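Local atomic coordinates of ofchtiv-allosamidin (Ostrinia furnacalis, PDB entry 6JMB), a protein that probably hydrolyses the beta-1,4 linkages of chitin as an insect group IV chitinase of glycosyl hydrolase family 18, and binds the inhibitor allosamidin. Residues Ala39-Ala51 with Gln91-Phe105. Numbering follows the deposited sequence.
Sequences AFIGINAEGTALA and QYSIMAAEPEYRQNF. With AMI (allosamizoline), chain C.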
# COMPACT_ATOMS: atom_id res chain seq x y z
N ALA A 39 7.12 -7.50 2.84
CA ALA A 39 5.88 -8.12 2.38
C ALA A 39 6.23 -9.34 1.55
O ALA A 39 7.05 -9.24 0.63
CB ALA A 39 5.10 -7.13 1.51
N PHE A 40 5.63 -10.50 1.83
CA PHE A 40 4.67 -10.79 2.90
C PHE A 40 5.03 -12.14 3.52
O PHE A 40 5.60 -13.01 2.83
CB PHE A 40 3.26 -10.98 2.34
CG PHE A 40 2.58 -9.71 1.94
CD1 PHE A 40 2.14 -8.82 2.90
CD2 PHE A 40 2.33 -9.43 0.60
CE1 PHE A 40 1.49 -7.65 2.53
CE2 PHE A 40 1.68 -8.26 0.23
CZ PHE A 40 1.26 -7.37 1.20
N ILE A 41 4.67 -12.33 4.78
CA ILE A 41 4.51 -13.66 5.34
C ILE A 41 3.03 -14.02 5.33
O ILE A 41 2.17 -13.19 5.04
CB ILE A 41 5.13 -13.79 6.76
CG1 ILE A 41 4.41 -12.87 7.75
CG2 ILE A 41 6.63 -13.53 6.71
CD1 ILE A 41 4.81 -13.13 9.21
N GLY A 42 2.73 -15.27 5.66
CA GLY A 42 1.36 -15.74 5.67
C GLY A 42 1.02 -16.56 6.89
O GLY A 42 1.80 -16.61 7.85
N ILE A 43 -0.14 -17.21 6.87
CA ILE A 43 -0.57 -18.09 7.95
C ILE A 43 -1.27 -19.29 7.36
O ILE A 43 -1.68 -19.29 6.19
CB ILE A 43 -1.52 -17.41 8.97
CG1 ILE A 43 -2.88 -17.13 8.33
CG2 ILE A 43 -0.91 -16.14 9.52
CD1 ILE A 43 -3.96 -16.75 9.32
N ASN A 44 -1.42 -20.33 8.17
CA ASN A 44 -2.44 -21.33 7.90
C ASN A 44 -3.67 -21.03 8.77
O ASN A 44 -3.64 -20.15 9.63
CB ASN A 44 -1.89 -22.76 8.05
CG ASN A 44 -1.51 -23.12 9.48
OD1 ASN A 44 -1.98 -22.53 10.45
ND2 ASN A 44 -0.65 -24.13 9.61
N ALA A 45 -4.75 -21.77 8.53
CA ALA A 45 -5.99 -21.49 9.26
C ALA A 45 -5.86 -21.74 10.76
O ALA A 45 -6.62 -21.16 11.55
CB ALA A 45 -7.15 -22.30 8.68
N GLU A 46 -4.90 -22.57 11.16
CA GLU A 46 -4.65 -22.84 12.57
C GLU A 46 -3.77 -21.78 13.22
O GLU A 46 -3.40 -21.92 14.39
CB GLU A 46 -4.03 -24.23 12.73
CG GLU A 46 -4.90 -25.39 12.20
CD GLU A 46 -4.97 -25.47 10.67
OE1 GLU A 46 -3.96 -25.17 10.00
OE2 GLU A 46 -6.04 -25.83 10.14
N GLY A 47 -3.42 -20.73 12.48
CA GLY A 47 -2.69 -19.61 13.03
C GLY A 47 -1.18 -19.67 12.92
O GLY A 47 -0.51 -18.75 13.38
N THR A 48 -0.62 -20.71 12.32
CA THR A 48 0.84 -20.79 12.25
C THR A 48 1.36 -19.77 11.24
O THR A 48 1.03 -19.84 10.05
CB THR A 48 1.28 -22.20 11.88
OG1 THR A 48 0.86 -23.10 12.91
CG2 THR A 48 2.80 -22.26 11.76
N ALA A 49 2.17 -18.83 11.72
CA ALA A 49 2.83 -17.88 10.84
C ALA A 49 3.88 -18.62 10.02
O ALA A 49 4.57 -19.51 10.51
CB ALA A 49 3.50 -16.78 11.67
N LEU A 50 4.00 -18.25 8.75
CA LEU A 50 4.90 -19.02 7.90
C LEU A 50 5.50 -18.15 6.81
O LEU A 50 4.92 -17.15 6.38
CB LEU A 50 4.21 -20.26 7.33
CG LEU A 50 2.82 -20.05 6.73
CD1 LEU A 50 2.93 -19.69 5.26
CD2 LEU A 50 1.98 -21.30 6.92
N ALA A 51 6.69 -18.56 6.36
CA ALA A 51 7.33 -17.91 5.23
C ALA A 51 6.65 -18.36 3.95
O ALA A 51 6.41 -19.55 3.74
CB ALA A 51 8.81 -18.29 5.19
N GLN A 91 -8.39 -18.00 5.76
CA GLN A 91 -7.55 -18.52 6.83
C GLN A 91 -7.48 -17.55 8.00
O GLN A 91 -7.43 -17.98 9.16
CB GLN A 91 -6.15 -18.84 6.31
CG GLN A 91 -6.11 -19.98 5.30
CD GLN A 91 -4.76 -20.08 4.61
OE1 GLN A 91 -4.03 -21.05 4.82
NE2 GLN A 91 -4.44 -19.09 3.79
N TYR A 92 -7.49 -16.24 7.71
CA TYR A 92 -7.48 -15.22 8.76
C TYR A 92 -8.80 -15.21 9.52
O TYR A 92 -8.81 -15.05 10.75
CB TYR A 92 -7.17 -13.84 8.14
CG TYR A 92 -5.79 -13.84 7.55
CD1 TYR A 92 -5.57 -14.30 6.26
CD2 TYR A 92 -4.69 -13.46 8.31
CE1 TYR A 92 -4.30 -14.36 5.73
CE2 TYR A 92 -3.42 -13.51 7.79
CZ TYR A 92 -3.23 -13.96 6.50
OH TYR A 92 -1.95 -14.04 5.98
N SER A 93 -9.91 -15.40 8.80
CA SER A 93 -11.22 -15.50 9.44
C SER A 93 -11.27 -16.69 10.40
O SER A 93 -11.75 -16.57 11.53
CB SER A 93 -12.28 -15.63 8.35
OG SER A 93 -13.58 -15.74 8.89
N ILE A 94 -10.78 -17.85 9.95
CA ILE A 94 -10.76 -19.03 10.81
C ILE A 94 -9.85 -18.81 12.01
O ILE A 94 -10.22 -19.09 13.16
CB ILE A 94 -10.34 -20.27 10.00
CG1 ILE A 94 -11.40 -20.60 8.95
CG2 ILE A 94 -10.11 -21.46 10.92
CD1 ILE A 94 -10.90 -21.55 7.88
N MET A 95 -8.64 -18.30 11.77
CA MET A 95 -7.68 -18.12 12.86
C MET A 95 -8.22 -17.15 13.90
O MET A 95 -8.13 -17.41 15.11
CB MET A 95 -6.35 -17.59 12.29
CG MET A 95 -5.32 -17.20 13.36
SD MET A 95 -5.44 -15.50 13.96
CE MET A 95 -4.86 -14.59 12.53
N ALA A 96 -8.77 -16.03 13.46
CA ALA A 96 -9.15 -14.98 14.40
C ALA A 96 -10.31 -15.38 15.29
O ALA A 96 -10.44 -14.83 16.39
CB ALA A 96 -9.49 -13.69 13.64
N ALA A 97 -11.14 -16.34 14.86
CA ALA A 97 -12.32 -16.73 15.62
C ALA A 97 -12.01 -17.66 16.79
O ALA A 97 -12.87 -17.84 17.66
CB ALA A 97 -13.34 -17.40 14.70
N GLU A 98 -10.83 -18.28 16.82
CA GLU A 98 -10.54 -19.32 17.80
C GLU A 98 -9.44 -18.85 18.73
O GLU A 98 -8.34 -18.53 18.26
CB GLU A 98 -10.11 -20.60 17.09
CG GLU A 98 -11.26 -21.39 16.50
CD GLU A 98 -12.39 -21.60 17.50
OE1 GLU A 98 -13.54 -21.27 17.16
OE2 GLU A 98 -12.11 -22.08 18.61
N PRO A 99 -9.68 -18.79 20.04
CA PRO A 99 -8.62 -18.34 20.96
C PRO A 99 -7.33 -19.13 20.82
O PRO A 99 -6.24 -18.55 20.91
CB PRO A 99 -9.26 -18.51 22.35
CG PRO A 99 -10.73 -18.44 22.09
CD PRO A 99 -10.94 -19.08 20.75
N GLU A 100 -7.43 -20.44 20.58
CA GLU A 100 -6.23 -21.27 20.45
C GLU A 100 -5.44 -20.90 19.20
O GLU A 100 -4.20 -20.91 19.22
CB GLU A 100 -6.64 -22.74 20.39
CG GLU A 100 -7.38 -23.24 21.63
CD GLU A 100 -8.89 -22.98 21.59
OE1 GLU A 100 -9.38 -22.31 20.65
OE2 GLU A 100 -9.59 -23.46 22.51
N TYR A 101 -6.14 -20.60 18.11
CA TYR A 101 -5.45 -20.23 16.88
C TYR A 101 -4.86 -18.83 16.98
O TYR A 101 -3.76 -18.58 16.48
CB TYR A 101 -6.40 -20.33 15.69
CG TYR A 101 -6.90 -21.73 15.37
CD1 TYR A 101 -6.28 -22.86 15.91
CD2 TYR A 101 -7.97 -21.92 14.51
CE1 TYR A 101 -6.74 -24.14 15.61
CE2 TYR A 101 -8.44 -23.19 14.20
CZ TYR A 101 -7.81 -24.29 14.75
OH TYR A 101 -8.28 -25.55 14.44
N ARG A 102 -5.58 -17.90 17.62
CA ARG A 102 -5.00 -16.58 17.87
C ARG A 102 -3.72 -16.69 18.68
O ARG A 102 -2.71 -16.04 18.37
CB ARG A 102 -6.01 -15.69 18.60
CG ARG A 102 -7.21 -15.30 17.76
CD ARG A 102 -7.92 -14.09 18.36
NE ARG A 102 -8.32 -14.30 19.75
CZ ARG A 102 -9.53 -14.70 20.14
NH1 ARG A 102 -10.47 -14.97 19.25
NH2 ARG A 102 -9.80 -14.83 21.43
N GLN A 103 -3.74 -17.50 19.74
CA GLN A 103 -2.54 -17.66 20.56
C GLN A 103 -1.41 -18.26 19.75
O GLN A 103 -0.25 -17.82 19.87
CB GLN A 103 -2.87 -18.53 21.77
CG GLN A 103 -1.68 -18.78 22.69
CD GLN A 103 -2.04 -19.68 23.86
OE1 GLN A 103 -2.14 -20.90 23.71
NE2 GLN A 103 -2.23 -19.08 25.02
N ASN A 104 -1.71 -19.25 18.91
CA ASN A 104 -0.70 -19.83 18.04
C ASN A 104 -0.13 -18.79 17.09
O ASN A 104 1.08 -18.75 16.84
CB ASN A 104 -1.28 -21.02 17.27
CG ASN A 104 -0.22 -21.77 16.47
OD1 ASN A 104 0.84 -22.11 17.00
ND2 ASN A 104 -0.52 -22.04 15.21
N PHE A 105 -0.99 -17.91 16.55
CA PHE A 105 -0.47 -16.87 15.67
C PHE A 105 0.42 -15.89 16.41
O PHE A 105 1.48 -15.50 15.91
CB PHE A 105 -1.59 -16.10 14.97
CG PHE A 105 -1.06 -14.99 14.12
CD1 PHE A 105 -0.34 -15.28 12.98
CD2 PHE A 105 -1.18 -13.67 14.53
CE1 PHE A 105 0.21 -14.27 12.21
CE2 PHE A 105 -0.63 -12.65 13.76
CZ PHE A 105 0.07 -12.95 12.61
C1 AMI C . -1.80 -3.52 -1.36
C2 AMI C . -1.81 -4.95 -0.68
C3 AMI C . -0.95 -5.75 -1.52
C4 AMI C . -1.13 -5.14 -2.97
C5 AMI C . -1.02 -3.72 -2.69
C6 AMI C . -1.58 -2.81 -3.85
C7 AMI C . -0.86 -3.46 0.64
C8 AMI C . -0.07 -3.72 3.05
C9 AMI C . 0.22 -1.47 1.85
N2 AMI C . -1.34 -4.77 0.53
N7 AMI C . -0.24 -2.89 1.85
O3 AMI C . -1.29 -7.13 -1.43
O4 AMI C . -0.11 -5.48 -3.90
O6 AMI C . -2.90 -3.21 -4.13
O7 AMI C . -1.02 -2.69 -0.47
O HOH W 1 -1.33 -19.13 3.44
O HOH W 2 -5.12 -23.21 6.16
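One face of the Y101 ring is covered by the backbone of E46, whose CA stands 3.7 Å from the ring centroid and 10° off the normal, a CH-pi contact; I94 O lies at the ring's edge, in plane. I43 meets two rings with different branches: CD1 lies over one face of Y92, offset toward the rim and 3.5 Å from CD2, whereas CG2 reaches CE1 of F105 obliquely at 3.5 Å. Setting CG1 between the backbone N and carbonyl carbon (chi1 69°) carries CG1 and CD1 over Y92, while CG2, beside the backbone N, turns to F105. At the edge of F105, in the ring plane, sits G47 O, which also receives a CA-H...O contact from F105 CA at 3.0 Å. A CB on G47 would collide with Y101 O, and its backbone angles favour glycine too.

The N104 amide supplies the direct bonds: ND2 donates to E46 O at 3.0 Å, from above the carbonyl plane, and to T48 OG1 at 2.9 Å, nearly in its own amide plane. Two acceptors thus fix the amide's rotation. The hairpin turns through a type I beta turn, N44 to G47, and just beyond it T48 N donates to N44 OD1. Q91 works through water, one molecule linking OE1 to A45 N, another accepting from NE2 and probably donating to I43 O. Exchanging Y101 for an alanine would probably uncover the E46 backbone and leave a gap beside the turn.

Barrel strand 35-43, whose F40 lines the allosamizoline pocket, and short antiparallel strand 49-51 thus form a hairpin seated on helices 90-97 and 99-116: N104 directly and Q91 through water hold its polar backbone beside the apolar I43 wedge.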